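Local coordinates for transglutaminase-like enzymes, putative cysteine protease (Cytophaga hutchinsonii, PDB 3ISR), which is probably a transglutaminase-like cysteine hydrolase, perhaps a protease, at residues 73-76 / 77-80; 163-166 / 167-170. All coordinates share one frame; numbering follows the deposited sequence.

Contact 1 (73-76 / 77-80); sequences KATE and NTTF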
loop_
_atom_site.group_PDB
_atom_site.type_symbol
_atom_site.label_atom_id
_atom_site.label_comp_id
_atom_site.label_asym_id
_atom_site.label_seq_id
_atom_site.Cartn_x
_atom_site.Cartn_y
_atom_site.Cartn_z
ATOM N N LYS B 73 18.925 -6.182 28.972
ATOM C CA LYS B 73 18.557 -7.459 28.379
ATOM C C LYS B 73 17.876 -8.341 29.428
ATOM O O LYS B 73 18.183 -8.248 30.617
ATOM C CB LYS B 73 19.766 -8.150 27.723
ATOM C CG LYS B 73 20.946 -8.447 28.648
ATOM C CD LYS B 73 22.140 -9.024 27.873
ATOM C CE LYS B 73 22.955 -9.955 28.781
ATOM N NZ LYS B 73 24.353 -10.198 28.302
ATOM N N ALA B 74 16.940 -9.165 28.970
ATOM C CA ALA B 74 16.149 -10.010 29.848
ATOM C C ALA B 74 16.169 -11.454 29.346
ATOM O O ALA B 74 16.102 -11.699 28.148
ATOM C CB ALA B 74 14.720 -9.495 29.924
ATOM N N THR B 75 16.264 -12.405 30.265
ATOM C CA THR B 75 16.333 -13.820 29.885
ATOM C C THR B 75 14.944 -14.427 29.603
ATOM O O THR B 75 13.919 -13.927 30.085
ATOM C CB THR B 75 17.178 -14.657 30.894
ATOM O OG1 THR B 75 16.623 -15.973 31.026
ATOM C CG2 THR B 75 17.198 -14.008 32.254
ATOM N N GLU B 76 14.918 -15.485 28.797
ATOM C CA GLU B 76 13.665 -16.116 28.375
ATOM C C GLU B 76 12.853 -16.639 29.558
ATOM O O GLU B 76 13.419 -17.037 30.581
ATOM C CB GLU B 76 13.919 -17.247 27.361
ATOM C CG GLU B 76 14.731 -18.436 27.886
ATOM C CD GLU B 76 16.240 -18.277 27.679
ATOM O OE1 GLU B 76 16.754 -17.133 27.723
ATOM O OE2 GLU B 76 16.914 -19.311 27.469
ATOM N N ASN B 77 11.529 -16.625 29.401
ATOM C CA ASN B 77 10.581 -17.118 30.412
ATOM C C ASN B 77 10.776 -16.475 31.786
ATOM O O ASN B 77 10.855 -17.168 32.810
ATOM C CB ASN B 77 10.611 -18.652 30.515
ATOM C CG ASN B 77 10.564 -19.331 29.158
ATOM O OD1 ASN B 77 9.642 -19.114 28.366
ATOM N ND2 ASN B 77 11.564 -20.161 28.882
ATOM N N THR B 78 10.873 -15.146 31.788
ATOM C CA THR B 78 10.910 -14.359 33.019
ATOM C C THR B 78 9.984 -13.158 32.884
ATOM O O THR B 78 9.478 -12.861 31.802
ATOM C CB THR B 78 12.325 -13.830 33.342
ATOM O OG1 THR B 78 12.813 -13.061 32.235
ATOM C CG2 THR B 78 13.304 -14.985 33.674
ATOM N N THR B 79 9.750 -12.471 33.991
ATOM C CA THR B 79 9.033 -11.206 33.933
ATOM C C THR B 79 9.869 -10.157 34.637
ATOM O O THR B 79 10.689 -10.495 35.488
ATOM C CB THR B 79 7.639 -11.310 34.584
ATOM O OG1 THR B 79 7.789 -11.540 35.989
ATOM C CG2 THR B 79 6.843 -12.460 33.963
ATOM N N PHE B 80 9.683 -8.892 34.271
ATOM C CA PHE B 80 10.299 -7.791 35.026
ATOM C C PHE B 80 9.404 -6.560 34.962
ATOM O O PHE B 80 8.569 -6.457 34.076
ATOM C CB PHE B 80 11.710 -7.463 34.513
ATOM C CG PHE B 80 11.723 -6.751 33.175
ATOM C CD1 PHE B 80 11.797 -5.359 33.111
ATOM C CD2 PHE B 80 11.656 -7.473 31.988
ATOM C CE1 PHE B 80 11.814 -4.690 31.888
ATOM C CE2 PHE B 80 11.653 -6.811 30.747
ATOM C CZ PHE B 80 11.735 -5.415 30.705
#
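At Asn-77 the backbone takes a left-handed conformation (phi 54°, psi 49°) just after Glu-76, so that the chain leaving strand 69-74 reverses within a few residues and enters strand 78-96. The geometry is that of a G1 beta bulge: Asn-77 and Thr-78 both face the single residue Val-24 on strand 12-24, and Thr-78 pairs with it through the backbone. The bend carries the chain from a four-stranded antiparallel sheet, where Ala-74 pairs with Thr-28, to the six-stranded one. Outside the bend, the Glu-76 chain, kinked at chi2, lies obliquely across that of Asn-77, its CG 3.7 Å from Asn-77 ND2 and the carboxylate and amide planes 67° apart; the acid end then leads away. On the buried side, CB of Ala-74 lies 4.2 Å from CE2 of Phe-80, approaching the ring obliquely. The Phe-80 ring also meets Phe-30 edge-to-face and lies against Tyr-22, which places it between strands of both sheets. Thr-78 ties the reversal together: its hydroxyl, set between the backbone N and carbonyl carbon, reaches back over the bend and donates from OG1 to Thr-75 O at 2.6 Å.

Contact 2 (163-166 / 167-170); sequences STNS and QTSA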
loop_
_atom_site.group_PDB
_atom_site.type_symbol
_atom_site.label_atom_id
_atom_site.label_comp_id
_atom_site.label_asym_id
_atom_site.label_seq_id
_atom_site.Cartn_x
_atom_site.Cartn_y
_atom_site.Cartn_z
ATOM N N SER B 163 -7.273 0.900 16.916
ATOM C CA SER B 163 -7.566 0.891 15.488
ATOM C C SER B 163 -6.300 0.805 14.616
ATOM O O SER B 163 -6.392 0.555 13.411
ATOM C CB SER B 163 -8.356 2.150 15.102
ATOM O OG SER B 163 -7.624 3.327 15.447
ATOM N N THR B 164 -5.132 1.036 15.222
ATOM C CA THR B 164 -3.850 1.048 14.490
ATOM C C THR B 164 -2.787 0.212 15.212
ATOM O O THR B 164 -3.051 -0.332 16.279
ATOM C CB THR B 164 -3.324 2.495 14.308
ATOM O OG1 THR B 164 -3.166 3.104 15.594
ATOM C CG2 THR B 164 -4.310 3.332 13.493
ATOM N N ASN B 165 -1.586 0.119 14.626
ATOM C CA ASN B 165 -0.473 -0.588 15.228
ATOM C C ASN B 165 0.836 0.135 14.919
ATOM O O ASN B 165 0.819 1.233 14.355
ATOM C CB ASN B 165 -0.433 -2.059 14.765
ATOM C CG ASN B 165 -0.340 -2.209 13.242
ATOM O OD1 ASN B 165 0.315 -1.423 12.550
ATOM N ND2 ASN B 165 -0.990 -3.239 12.723
ATOM N N SER B 166 1.965 -0.465 15.282
ATOM C CA SER B 166 3.236 0.242 15.134
ATOM C C SER B 166 3.636 0.427 13.662
ATOM O O SER B 166 4.471 1.277 13.345
ATOM C CB SER B 166 4.344 -0.459 15.921
ATOM O OG SER B 166 4.658 -1.700 15.318
ATOM N N GLN B 167 3.035 -0.350 12.767
ATOM C CA GLN B 167 3.343 -0.239 11.332
ATOM C C GLN B 167 2.608 0.899 10.637
ATOM O O GLN B 167 3.012 1.337 9.555
ATOM C CB GLN B 167 3.070 -1.569 10.600
ATOM C CG GLN B 167 3.991 -2.709 11.047
ATOM C CD GLN B 167 3.816 -3.976 10.203
ATOM O OE1 GLN B 167 3.016 -4.014 9.263
ATOM N NE2 GLN B 167 4.583 -5.013 10.529
ATOM N N THR B 168 1.522 1.372 11.256
ATOM C CA THR B 168 0.678 2.419 10.682
ATOM C C THR B 168 1.427 3.736 10.489
ATOM O O THR B 168 2.180 4.180 11.379
ATOM C CB THR B 168 -0.550 2.674 11.592
ATOM O OG1 THR B 168 -1.185 1.422 11.922
ATOM C CG2 THR B 168 -1.563 3.586 10.940
ATOM N N SER B 169 1.187 4.383 9.352
ATOM C CA SER B 169 1.889 5.617 8.995
ATOM C C SER B 169 0.894 6.684 8.598
ATOM O O SER B 169 -0.302 6.411 8.418
ATOM C CB SER B 169 2.813 5.337 7.798
ATOM O OG SER B 169 2.056 4.986 6.633
ATOM N N ALA B 170 1.396 7.902 8.395
ATOM C CA ALA B 170 0.582 8.984 7.893
ATOM C C ALA B 170 -0.151 8.603 6.602
ATOM O O ALA B 170 -1.309 8.985 6.421
ATOM C CB ALA B 170 1.417 10.234 7.651
#
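Thr-164 and Thr-168, just before and at the end of a type I beta turn running from Asn-165 to Thr-168, meet with their side chains at about a right angle. Their methyl groups touch, CG2 of Thr-164 lying 3.8 Å from CG2 of Thr-168, while the two hydroxyls serve different partners. That of Thr-164 bonds to OD2 of Asp-183. That of Thr-168 is brought beside its own backbone N by a chi1 of -49° and points back to the start of the turn, where OG1 accepts the N-H of Asn-165 at 3.0 Å in a practically straight bond (179°).

The side chain of Asn-165 runs obliquely to that of Thr-168, and its OD1 accepts the N-H of Gln-167 at 2.9 Å, the donor tilted 33° from the amide carbonyl plane, which makes an Asx turn inside the beta turn; OD1 also takes a weak bond from Thr-168 N. The main bond of that N-H goes to Asn-165 O at 3.2 Å, arriving well above the carbonyl plane. Backbone and side chain of Asn-165 thus both grip the turn. A valine in place of Thr-168 would probably leave the N-H of Asn-165 without its acceptor and the first residue of the turn less firmly fixed.

The loop follows strand 158-159 and runs directly into helix 170-176, with Ser-169 at the N-cap position of that helix and its N-H bonded to Asp-172 OD2. Arg-182 holds the carbonyl of Thr-168, and Asp-183, from the same helix 181-194, lies against the Thr-168 side chain; Thr-173 and Glu-176 of helix 170-176 touch that side chain too, so the turn rests on both helices.

Overall arrangement
In both contacts a threonine hydroxyl bonds to the backbone three residues earlier, as donor in contact 1 and as acceptor in contact 2, yet they serve unrelated parts of the fold. Contact 1 comes first along the chain, at the outer end of the beta-sheet region, to which strands from both ends of the chain contribute; it joins two antiparallel sheets, its centre 29 Å from that of the chain. Contact 2 follows on a loop leading into helix 170-176. The centres of contacts 1 and 2 are 27 Å apart and the nearest atoms of contacts 1 and 2 about 17 Å apart, and they share no strand or helix. In transglutaminase-like enzymes the helix corresponding to 181-194 usually starts with the nucleophilic cysteine, so contact 2 is probably the closer to the active site.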